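Local atomic coordinates of predicted sugar phosphatases of the HAD superfamily (Cytophaga hutchinsonii, PDB entry 2HX1), a protein that probably hydrolyses phosphate esters of sugars as a magnesium-dependent phosphatase of the HAD superfamily. Residues A[189-192]-A[193-197]; A[123-127]-A[128-132]. All blocks are in the same frame, centred on the assembly; numbering follows the deposited sequence.

In the fold
Both contacts belong to the domain built on the five-stranded parallel sheet, which probably serves as the cap of this HAD phosphatase. The magnesium ion, bound by D20, F22 and D233, sits in the other domain, where D20 and D233 directly follow strands 16-19 and 228-232 of the six-stranded sheet. Interaction 1 finishes helix 184-195 just before edge strand 199-202; interaction 2 shapes the loop between edge strand 117-121 and strand 133-138. Their centres lie 22 Å apart and their nearest atoms about 12 Å, so they do not touch. Helix 146-159 relates them: it meets I191 and L195 from interaction 1 and I130 from interaction 2.

Interaction 1 of 2, residues A[189-192]-A[193-197]; sequences TMIE and SILGR
The C-terminal end of helix 184-195 is where these residues meet, I191 and E192 gripping the last turn before G196 leaves the helix with positive phi. I191 O takes two donors. L195 N reaches it in the carbonyl plane at 3.0 Å, a regular helical bond, whereas I194 N comes from above that plane, as happens when a last turn tightens. One residue on, G196 N gives E192 O a weak bond of 2.8 Å. A side chain at G196 would be jammed against the carbonyl oxygen of L195, which explains the glycine.

S193 turns its hydroxyl back along the helix: with chi1 at 74°, OG lies over the preceding turn and donates to M190 O at 2.6 Å, tilted 21° from the carbonyl plane. M190 is a selenomethionine whose side chain packs on W146 and L150, while T189, M190, S193 and I194 all pack against a second subunit. I191 and L195, one turn apart, lie alongside each other, CG2 of I191 3.9 Å from CD1 of L195, and both lean on helix 146-159, at T153 and L157.

E192 extends along the departing chain instead. Its OE1 forms a salt bridge with R201 and its OE2 accepts from the backbone N atoms of R198 and F199, so the carboxylate ties down the segment beyond the helix, where OE2 lies 3.7 Å from R197 CA.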
loop_
_atom_site.group_PDB
_atom_site.type_symbol
_atom_site.label_atom_id
_atom_site.label_comp_id
_atom_site.label_asym_id
_atom_site.label_seq_id
_atom_site.Cartn_x
_atom_site.Cartn_y
_atom_site.Cartn_z
ATOM N N THR A 189 -3.698 -11.991 -3.143
ATOM C CA THR A 189 -2.912 -10.840 -2.708
ATOM C C THR A 189 -1.707 -10.604 -3.635
ATOM O O THR A 189 -1.393 -9.456 -3.986
ATOM C CB THR A 189 -2.445 -11.014 -1.237
ATOM O OG1 THR A 189 -3.586 -11.002 -0.366
ATOM C CG2 THR A 189 -1.494 -9.907 -0.828
HETATM N N MSE A 190 -1.038 -11.697 -4.016
HETATM C CA MSE A 190 0.128 -11.641 -4.897
HETATM C C MSE A 190 -0.249 -11.175 -6.262
HETATM O O MSE A 190 0.456 -10.376 -6.862
HETATM C CB MSE A 190 0.737 -13.022 -5.027
HETATM C CG MSE A 190 1.452 -13.454 -3.771
HETATM SE SE MSE A 190 2.199 -15.255 -3.888
HETATM C CE MSE A 190 1.310 -16.069 -5.285
ATOM N N ILE A 191 -1.343 -11.713 -6.792
ATOM C CA ILE A 191 -1.848 -11.266 -8.081
ATOM C C ILE A 191 -2.157 -9.766 -8.031
ATOM O O ILE A 191 -1.793 -8.981 -8.926
ATOM C CB ILE A 191 -3.098 -12.046 -8.476
ATOM C CG1 ILE A 191 -2.745 -13.527 -8.766
ATOM C CG2 ILE A 191 -3.737 -11.410 -9.722
ATOM C CD1 ILE A 191 -4.004 -14.481 -8.801
ATOM N N GLU A 192 -2.835 -9.363 -6.965
ATOM C CA GLU A 192 -3.199 -7.978 -6.785
ATOM C C GLU A 192 -2.002 -7.021 -6.623
ATOM O O GLU A 192 -2.107 -5.830 -6.915
ATOM C CB GLU A 192 -4.167 -7.866 -5.611
ATOM C CG GLU A 192 -5.531 -8.469 -5.918
ATOM C CD GLU A 192 -6.530 -8.283 -4.769
ATOM O OE1 GLU A 192 -6.170 -8.543 -3.602
ATOM O OE2 GLU A 192 -7.673 -7.861 -5.049
ATOM N N SER A 193 -0.860 -7.541 -6.195
ATOM C CA SER A 193 0.365 -6.714 -6.124
ATOM C C SER A 193 0.882 -6.332 -7.517
ATOM O O SER A 193 1.564 -5.344 -7.656
ATOM C CB SER A 193 1.460 -7.413 -5.295
ATOM O OG SER A 193 2.052 -8.491 -6.009
ATOM N N ILE A 194 0.522 -7.116 -8.534
ATOM C CA ILE A 194 0.873 -6.875 -9.944
ATOM C C ILE A 194 -0.219 -6.042 -10.634
ATOM O O ILE A 194 0.059 -5.060 -11.289
ATOM C CB ILE A 194 1.012 -8.259 -10.714
ATOM C CG1 ILE A 194 2.080 -9.165 -10.089
ATOM C CG2 ILE A 194 1.350 -8.081 -12.197
ATOM C CD1 ILE A 194 3.405 -8.493 -9.795
ATOM N N LEU A 195 -1.473 -6.446 -10.479
ATOM C CA LEU A 195 -2.595 -5.860 -11.215
ATOM C C LEU A 195 -3.242 -4.673 -10.533
ATOM O O LEU A 195 -4.003 -3.951 -11.174
ATOM C CB LEU A 195 -3.701 -6.924 -11.429
ATOM C CG LEU A 195 -3.478 -7.990 -12.501
ATOM C CD1 LEU A 195 -4.685 -8.961 -12.581
ATOM C CD2 LEU A 195 -3.233 -7.335 -13.832
ATOM N N GLY A 196 -2.993 -4.484 -9.241
ATOM C CA GLY A 196 -3.855 -3.627 -8.401
ATOM C C GLY A 196 -4.986 -4.421 -7.743
ATOM O O GLY A 196 -5.154 -5.615 -7.976
ATOM N N ARG A 197 -5.755 -3.775 -6.881
ATOM C CA ARG A 197 -6.918 -4.419 -6.256
ATOM C C ARG A 197 -7.923 -4.800 -7.326
ATOM O O ARG A 197 -8.193 -4.035 -8.256
ATOM C CB ARG A 197 -7.585 -3.472 -5.261
ATOM C CG ARG A 197 -8.870 -4.010 -4.633
ATOM C CD ARG A 197 -9.153 -3.348 -3.286
ATOM N NE ARG A 197 -9.390 -1.908 -3.418
ATOM C CZ ARG A 197 -10.587 -1.324 -3.474
ATOM N NH1 ARG A 197 -11.703 -2.051 -3.403
ATOM N NH2 ARG A 197 -10.673 0.004 -3.594
#

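Interaction 2 of 2, residues A[123-127]-A[128-132]; sequences SAIDD and SNIGE
The flat carboxamide of N129 has CD1 of I125 over one face, with CG2 of I125 slanting in beside N129 OD1 from the same side, and OD1 of D126 over the other face. ND2 donates to A124 O at 2.9 Å, almost perfectly straight and in both the amide and the carbonyl planes, while N129 OD1 accepts from D126 N at 2.9 Å, the donor tilted 20° from the plane. With chi1 at 58°, CG sits between the backbone N and the carbonyl carbon, which folds the amide back over the preceding turn; two bonds to the same strip of backbone, one from each end of the amide, then fix its rotation. A leucine here would probably leave A124 O and D126 N without these mates and let residues 124-126 swing away from the turn.

D126 OD1 takes the S128 hydroxyl at 2.7 Å on its syn lone pair, and weak bonds from S128 N and N129 N. D126 O also has two donors, I130 N nearly along the C=O axis and N129 N from above the carbonyl plane. On the apolar side, I130 CB lies 4.0 Å from I125 CG2, and I130 reaches L156 and K159 of helix 146-159.

The reciprocal D126-N129 pairing resembles a capping box, its N129 N leg weak, around a type I turn at 126-129 in the surface loop between strands 117-121 and 133-138.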
loop_
_atom_site.group_PDB
_atom_site.type_symbol
_atom_site.label_atom_id
_atom_site.label_comp_id
_atom_site.label_asym_id
_atom_site.label_seq_id
_atom_site.Cartn_x
_atom_site.Cartn_y
_atom_site.Cartn_z
ATOM N N SER A 123 -5.638 -23.252 -16.598
ATOM C CA SER A 123 -4.755 -23.959 -17.518
ATOM C C SER A 123 -5.408 -24.394 -18.824
ATOM O O SER A 123 -4.717 -24.573 -19.829
ATOM C CB SER A 123 -4.250 -25.235 -16.860
ATOM O OG SER A 123 -5.341 -26.080 -16.584
ATOM N N ALA A 124 -6.725 -24.596 -18.803
ATOM C CA ALA A 124 -7.476 -25.024 -19.999
ATOM C C ALA A 124 -8.099 -23.870 -20.754
ATOM O O ALA A 124 -8.986 -24.092 -21.608
ATOM C CB ALA A 124 -8.558 -26.045 -19.620
ATOM N N ILE A 125 -7.661 -22.641 -20.456
ATOM C CA ILE A 125 -8.172 -21.472 -21.133
ATOM C C ILE A 125 -7.142 -21.006 -22.139
ATOM O O ILE A 125 -5.949 -20.931 -21.828
ATOM C CB ILE A 125 -8.457 -20.294 -20.184
ATOM C CG1 ILE A 125 -9.461 -20.709 -19.111
ATOM C CG2 ILE A 125 -8.970 -19.070 -20.988
ATOM C CD1 ILE A 125 -10.800 -21.122 -19.633
ATOM N N ASP A 126 -7.618 -20.707 -23.345
ATOM C CA ASP A 126 -6.782 -20.207 -24.422
ATOM C C ASP A 126 -7.628 -19.355 -25.353
ATOM O O ASP A 126 -8.824 -19.155 -25.112
ATOM C CB ASP A 126 -6.196 -21.388 -25.219
ATOM C CG ASP A 126 -7.279 -22.315 -25.805
ATOM O OD1 ASP A 126 -8.390 -21.836 -26.164
ATOM O OD2 ASP A 126 -7.028 -23.545 -25.896
ATOM N N ASP A 127 -7.016 -18.879 -26.430
ATOM C CA ASP A 127 -7.725 -18.062 -27.408
ATOM C C ASP A 127 -8.976 -18.761 -27.967
ATOM O O ASP A 127 -9.930 -18.128 -28.399
ATOM C CB ASP A 127 -6.753 -17.668 -28.527
ATOM C CG ASP A 127 -5.702 -16.681 -28.047
ATOM O OD1 ASP A 127 -6.041 -15.775 -27.241
ATOM O OD2 ASP A 127 -4.530 -16.809 -28.466
ATOM N N SER A 128 -8.984 -20.074 -27.936
ATOM C CA SER A 128 -10.121 -20.812 -28.479
ATOM C C SER A 128 -11.369 -20.706 -27.610
ATOM O O SER A 128 -12.462 -20.853 -28.131
ATOM C CB SER A 128 -9.808 -22.307 -28.691
ATOM O OG SER A 128 -10.245 -23.110 -27.580
ATOM N N ASN A 129 -11.216 -20.459 -26.301
ATOM C CA ASN A 129 -12.392 -20.350 -25.392
ATOM C C ASN A 129 -12.424 -19.125 -24.454
ATOM O O ASN A 129 -13.392 -18.950 -23.688
ATOM C CB ASN A 129 -12.575 -21.653 -24.565
ATOM C CG ASN A 129 -11.353 -21.996 -23.723
ATOM O OD1 ASN A 129 -10.464 -21.166 -23.562
ATOM N ND2 ASN A 129 -11.298 -23.234 -23.185
ATOM N N ILE A 130 -11.409 -18.272 -24.510
ATOM C CA ILE A 130 -11.332 -17.158 -23.583
ATOM C C ILE A 130 -12.551 -16.256 -23.690
ATOM O O ILE A 130 -12.982 -15.660 -22.717
ATOM C CB ILE A 130 -10.021 -16.359 -23.767
ATOM C CG1 ILE A 130 -9.799 -15.420 -22.579
ATOM C CG2 ILE A 130 -10.038 -15.543 -25.082
ATOM C CD1 ILE A 130 -8.439 -14.741 -22.563
ATOM N N GLY A 131 -13.140 -16.167 -24.876
ATOM C CA GLY A 131 -14.276 -15.259 -25.083
ATOM C C GLY A 131 -15.531 -15.693 -24.360
ATOM O O GLY A 131 -16.519 -14.941 -24.273
ATOM N N GLU A 132 -15.498 -16.916 -23.850
ATOM C CA GLU A 132 -16.614 -17.463 -23.118
ATOM C C GLU A 132 -16.379 -17.451 -21.611
ATOM O O GLU A 132 -17.269 -17.831 -20.862
ATOM C CB GLU A 132 -16.863 -18.887 -23.608
ATOM C CG GLU A 132 -17.743 -18.945 -24.844
ATOM C CD GLU A 132 -19.231 -18.806 -24.487
ATOM O OE1 GLU A 132 -19.825 -19.786 -23.939
ATOM O OE2 GLU A 132 -19.787 -17.711 -24.767
HETATM O O HOH W 1 -12.944 -17.517 -27.319
#